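Local coordinates for peptidoglycan glycosyltransferase (Burkholderia ambifaria, PDB 5UY7), which is a penicillin-binding protein whose modelled part is a transpeptidase domain of the beta-lactamase-like fold, at residues A214-M226 / T232-Y244. Numbering follows the deposited sequence.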
loop_
_atom_site.group_PDB
_atom_site.type_symbol
_atom_site.label_atom_id
_atom_site.label_comp_id
_atom_site.label_asym_id
_atom_site.label_seq_id
_atom_site.Cartn_x
_atom_site.Cartn_y
_atom_site.Cartn_z
ATOM N N ALA A 214 -14.178 1.782 -13.903
ATOM C CA ALA A 214 -14.515 1.827 -12.483
ATOM C C ALA A 214 -15.091 3.180 -12.085
ATOM O O ALA A 214 -16.066 3.247 -11.327
ATOM C CB ALA A 214 -13.279 1.513 -11.643
ATOM N N VAL A 215 -14.486 4.271 -12.559
ATOM C CA VAL A 215 -15.019 5.593 -12.242
ATOM C C VAL A 215 -16.455 5.711 -12.737
ATOM O O VAL A 215 -17.326 6.257 -12.048
ATOM C CB VAL A 215 -14.107 6.687 -12.834
ATOM C CG1 VAL A 215 -14.782 8.053 -12.771
ATOM C CG2 VAL A 215 -12.778 6.718 -12.081
ATOM N N GLU A 216 -16.733 5.156 -13.918
ATOM C CA GLU A 216 -18.093 5.184 -14.445
ATOM C C GLU A 216 -19.022 4.265 -13.661
ATOM O O GLU A 216 -20.164 4.634 -13.369
ATOM C CB GLU A 216 -18.082 4.797 -15.922
ATOM C CG GLU A 216 -17.324 5.785 -16.786
ATOM C CD GLU A 216 -17.146 5.311 -18.212
ATOM O OE1 GLU A 216 -17.459 4.135 -18.499
ATOM O OE2 GLU A 216 -16.691 6.120 -19.048
ATOM N N LYS A 217 -18.560 3.055 -13.333
ATOM C CA LYS A 217 -19.425 2.091 -12.656
ATOM C C LYS A 217 -19.881 2.608 -11.299
ATOM O O LYS A 217 -21.036 2.410 -10.901
ATOM C CB LYS A 217 -18.696 0.761 -12.488
ATOM C CG LYS A 217 -19.518 -0.316 -11.793
ATOM C CD LYS A 217 -18.621 -1.446 -11.324
ATOM C CE LYS A 217 -19.405 -2.551 -10.647
ATOM N NZ LYS A 217 -20.303 -3.232 -11.616
ATOM N N PHE A 218 -18.986 3.259 -10.567
ATOM C CA PHE A 218 -19.276 3.726 -9.224
ATOM C C PHE A 218 -19.637 5.200 -9.191
ATOM O O PHE A 218 -19.749 5.774 -8.104
ATOM C CB PHE A 218 -18.086 3.436 -8.308
ATOM C CG PHE A 218 -17.797 1.975 -8.162
ATOM C CD1 PHE A 218 -18.675 1.154 -7.469
ATOM C CD2 PHE A 218 -16.673 1.415 -8.734
ATOM C CE1 PHE A 218 -18.426 -0.197 -7.341
ATOM C CE2 PHE A 218 -16.417 0.061 -8.608
ATOM C CZ PHE A 218 -17.301 -0.744 -7.911
ATOM N N LYS A 219 -19.840 5.810 -10.358
ATOM C CA LYS A 219 -20.188 7.224 -10.475
ATOM C C LYS A 219 -19.299 8.069 -9.569
ATOM O O LYS A 219 -19.761 8.903 -8.787
ATOM C CB LYS A 219 -21.668 7.447 -10.169
ATOM N N ALA A 220 -18.000 7.818 -9.662
ATOM C CA ALA A 220 -17.050 8.438 -8.757
ATOM C C ALA A 220 -16.637 9.810 -9.266
ATOM O O ALA A 220 -16.778 10.136 -10.447
ATOM C CB ALA A 220 -15.813 7.552 -8.585
ATOM N N LYS A 221 -16.119 10.618 -8.343
ATOM C CA LYS A 221 -15.605 11.935 -8.697
ATOM C C LYS A 221 -14.374 11.825 -9.586
ATOM O O LYS A 221 -14.265 12.511 -10.606
ATOM C CB LYS A 221 -15.279 12.720 -7.427
ATOM C CG LYS A 221 -14.584 14.048 -7.673
ATOM C CD LYS A 221 -14.390 14.815 -6.371
ATOM C CE LYS A 221 -13.725 16.161 -6.616
ATOM N NZ LYS A 221 -13.539 16.932 -5.355
ATOM N N ALA A 222 -13.437 10.964 -9.213
ATOM C CA ALA A 222 -12.177 10.867 -9.931
ATOM C C ALA A 222 -11.540 9.536 -9.580
ATOM O O ALA A 222 -11.956 8.855 -8.639
ATOM C CB ALA A 222 -11.245 12.031 -9.585
ATOM N N GLY A 223 -10.527 9.171 -10.354
ATOM C CA GLY A 223 -9.750 7.986 -10.046
ATOM C C GLY A 223 -8.305 8.187 -10.439
ATOM O O GLY A 223 -7.963 9.100 -11.199
ATOM N N ALA A 224 -7.454 7.312 -9.910
ATOM C CA ALA A 224 -6.030 7.344 -10.206
ATOM C C ALA A 224 -5.496 5.921 -10.205
ATOM O O ALA A 224 -5.956 5.073 -9.438
ATOM C CB ALA A 224 -5.265 8.186 -9.187
ATOM N N ALA A 225 -4.522 5.663 -11.075
ATOM C CA ALA A 225 -3.871 4.357 -11.080
ATOM C C ALA A 225 -2.434 4.509 -11.536
ATOM O O ALA A 225 -2.150 5.287 -12.450
ATOM C CB ALA A 225 -4.597 3.378 -12.006
ATOM N N MET A 226 -1.522 3.756 -10.918
ATOM C CA MET A 226 -0.177 3.733 -11.460
ATOM C C MET A 226 0.405 2.341 -11.298
ATOM O O MET A 226 0.001 1.570 -10.421
ATOM C CB MET A 226 0.744 4.806 -10.843
ATOM C CG MET A 226 1.094 4.674 -9.390
ATOM S SD MET A 226 2.116 6.082 -8.850
ATOM C CE MET A 226 3.750 5.623 -9.391
ATOM N N THR A 232 13.232 -1.953 -11.607
ATOM C CA THR A 232 13.891 -0.724 -12.032
ATOM C C THR A 232 13.343 0.532 -11.385
ATOM O O THR A 232 14.010 1.569 -11.453
ATOM C CB THR A 232 13.771 -0.538 -13.554
ATOM O OG1 THR A 232 12.383 -0.387 -13.907
ATOM C CG2 THR A 232 14.382 -1.728 -14.297
ATOM N N GLY A 233 12.143 0.488 -10.809
ATOM C CA GLY A 233 11.465 1.691 -10.381
ATOM C C GLY A 233 10.774 2.468 -11.485
ATOM O O GLY A 233 10.150 3.494 -11.198
ATOM N N GLU A 234 10.839 2.001 -12.729
ATOM C CA GLU A 234 10.223 2.727 -13.828
ATOM C C GLU A 234 8.706 2.732 -13.687
ATOM O O GLU A 234 8.090 1.703 -13.395
ATOM C CB GLU A 234 10.617 2.097 -15.167
ATOM C CG GLU A 234 12.049 2.376 -15.591
ATOM C CD GLU A 234 12.469 1.583 -16.822
ATOM O OE1 GLU A 234 11.592 1.022 -17.510
ATOM O OE2 GLU A 234 13.678 1.518 -17.099
ATOM N N VAL A 235 8.102 3.896 -13.908
ATOM C CA VAL A 235 6.647 4.002 -13.964
ATOM C C VAL A 235 6.185 3.494 -15.321
ATOM O O VAL A 235 6.545 4.057 -16.358
ATOM C CB VAL A 235 6.188 5.446 -13.729
ATOM C CG1 VAL A 235 4.670 5.559 -13.919
ATOM C CG2 VAL A 235 6.566 5.886 -12.333
ATOM N N LEU A 236 5.410 2.410 -15.321
ATOM C CA LEU A 236 4.903 1.837 -16.560
ATOM C C LEU A 236 3.559 2.422 -16.958
ATOM O O LEU A 236 3.214 2.415 -18.149
ATOM C CB LEU A 236 4.770 0.315 -16.421
ATOM C CG LEU A 236 6.063 -0.421 -16.058
ATOM C CD1 LEU A 236 5.781 -1.916 -15.913
ATOM C CD2 LEU A 236 7.127 -0.188 -17.121
ATOM N N ALA A 237 2.793 2.914 -15.986
ATOM C CA ALA A 237 1.512 3.552 -16.258
ATOM C C ALA A 237 1.251 4.575 -15.173
ATOM O O ALA A 237 1.585 4.353 -14.008
ATOM C CB ALA A 237 0.367 2.534 -16.316
ATOM N N LEU A 238 0.641 5.691 -15.564
ATOM C CA LEU A 238 0.315 6.754 -14.617
ATOM C C LEU A 238 -0.914 7.447 -15.185
ATOM O O LEU A 238 -0.803 8.136 -16.202
ATOM C CB LEU A 238 1.498 7.714 -14.474
ATOM C CG LEU A 238 1.491 8.858 -13.460
ATOM C CD1 LEU A 238 1.796 8.335 -12.084
ATOM C CD2 LEU A 238 2.525 9.902 -13.860
ATOM N N VAL A 239 -2.085 7.221 -14.582
ATOM C CA VAL A 239 -3.352 7.657 -15.161
ATOM C C VAL A 239 -4.173 8.403 -14.119
ATOM O O VAL A 239 -4.374 7.904 -13.008
ATOM C CB VAL A 239 -4.170 6.470 -15.711
ATOM C CG1 VAL A 239 -5.495 6.971 -16.311
ATOM C CG2 VAL A 239 -3.378 5.731 -16.760
ATOM N N ASN A 240 -4.656 9.585 -14.487
ATOM C CA ASN A 240 -5.715 10.279 -13.770
ATOM C C ASN A 240 -6.962 10.249 -14.635
ATOM O O ASN A 240 -6.886 10.550 -15.832
ATOM C CB ASN A 240 -5.332 11.728 -13.474
ATOM C CG ASN A 240 -4.157 11.835 -12.533
ATOM O OD1 ASN A 240 -4.313 11.691 -11.325
ATOM N ND2 ASN A 240 -2.974 12.090 -13.080
ATOM N N TYR A 241 -8.099 9.887 -14.043
ATOM C CA TYR A 241 -9.375 9.937 -14.753
ATOM C C TYR A 241 -10.426 10.634 -13.902
ATOM O O TYR A 241 -10.750 10.146 -12.799
ATOM C CB TYR A 241 -9.859 8.542 -15.156
ATOM C CG TYR A 241 -10.957 8.658 -16.178
ATOM C CD1 TYR A 241 -10.657 8.824 -17.524
ATOM C CD2 TYR A 241 -12.290 8.683 -15.795
ATOM C CE1 TYR A 241 -11.653 8.970 -18.468
ATOM C CE2 TYR A 241 -13.292 8.836 -16.729
ATOM C CZ TYR A 241 -12.970 8.974 -18.067
ATOM O OH TYR A 241 -13.965 9.127 -19.000
ATOM N N PRO A 242 -11.000 11.758 -14.360
ATOM C CA PRO A 242 -10.649 12.424 -15.620
ATOM C C PRO A 242 -9.311 13.165 -15.539
ATOM O O PRO A 242 -8.709 13.239 -14.470
ATOM C CB PRO A 242 -11.801 13.421 -15.837
ATOM C CG PRO A 242 -12.846 13.078 -14.810
ATOM C CD PRO A 242 -12.120 12.424 -13.680
ATOM N N THR A 243 -8.854 13.714 -16.664
ATOM C CA THR A 243 -7.576 14.415 -16.672
ATOM C C THR A 243 -7.659 15.815 -16.074
ATOM O O THR A 243 -6.632 16.349 -15.646
ATOM C CB THR A 243 -7.042 14.519 -18.100
ATOM O OG1 THR A 243 -8.025 15.177 -18.901
ATOM C CG2 THR A 243 -6.769 13.141 -18.676
ATOM N N TYR A 244 -8.843 16.422 -16.045
ATOM C CA TYR A 244 -8.991 17.782 -15.526
ATOM C C TYR A 244 -9.373 17.766 -14.048
ATOM O O TYR A 244 -10.021 16.832 -13.574
ATOM C CB TYR A 244 -10.033 18.563 -16.335
ATOM C CG TYR A 244 -11.368 17.864 -16.449
ATOM C CD1 TYR A 244 -11.632 16.999 -17.503
ATOM C CD2 TYR A 244 -12.366 18.064 -15.501
ATOM C CE1 TYR A 244 -12.848 16.351 -17.609
ATOM C CE2 TYR A 244 -13.586 17.420 -15.599
ATOM C CZ TYR A 244 -13.820 16.563 -16.654
ATOM O OH TYR A 244 -15.028 15.917 -16.760
HETATM O O HOH W 1 -16.463 8.764 -18.596
HETATM O O HOH W 2 -6.844 11.346 -10.380
#
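Gly223 and Ala225 each exchange a pair of backbone hydrogen bonds with Tyr241 and Val239, respectively, so strands 222-226 and 235-241 run antiparallel at 175°, their axes 4.7 Å apart. The bond from Gly223 N to Tyr241 O is short, 2.6 Å; its partner from Tyr241 N to Gly223 O is nearly straight but meets the oxygen from above the carbonyl plane. A water also donates to Gly223 O, and to Asn240 OD1, bridging strand to side chain; Asn240 ND2 bonds Asn259. On the face of Ala224 and Asn240, Met226 lies beside Leu238, with Met226 CB 3.9 Å from Leu238 CD1. A bend at chi3 (-81°) carries Met226 CE across to Val235 CG2, 4.1 Å away. This hairpin forms one margin of the five-stranded antiparallel sheet of the transpeptidase fold: 235-241 is the outermost strand, and 222-229 pairs on its other side with 492-499. On the opposite face, a chi1 of -165° directs the Tyr241 ring toward helix 201-217, where Val215 CG1 meets the ring edge in plane, 4.0 Å from Tyr241 CD2. Val215 CG2 packs against the backbone at Gly223, 3.9 Å from Gly223 CA. Farther out, a water links Tyr241 OH to Glu216 OE2, which is salt-bridged to Lys212. Pro242, after a cis peptide, sets its CD 3.7 Å from Lys221 O.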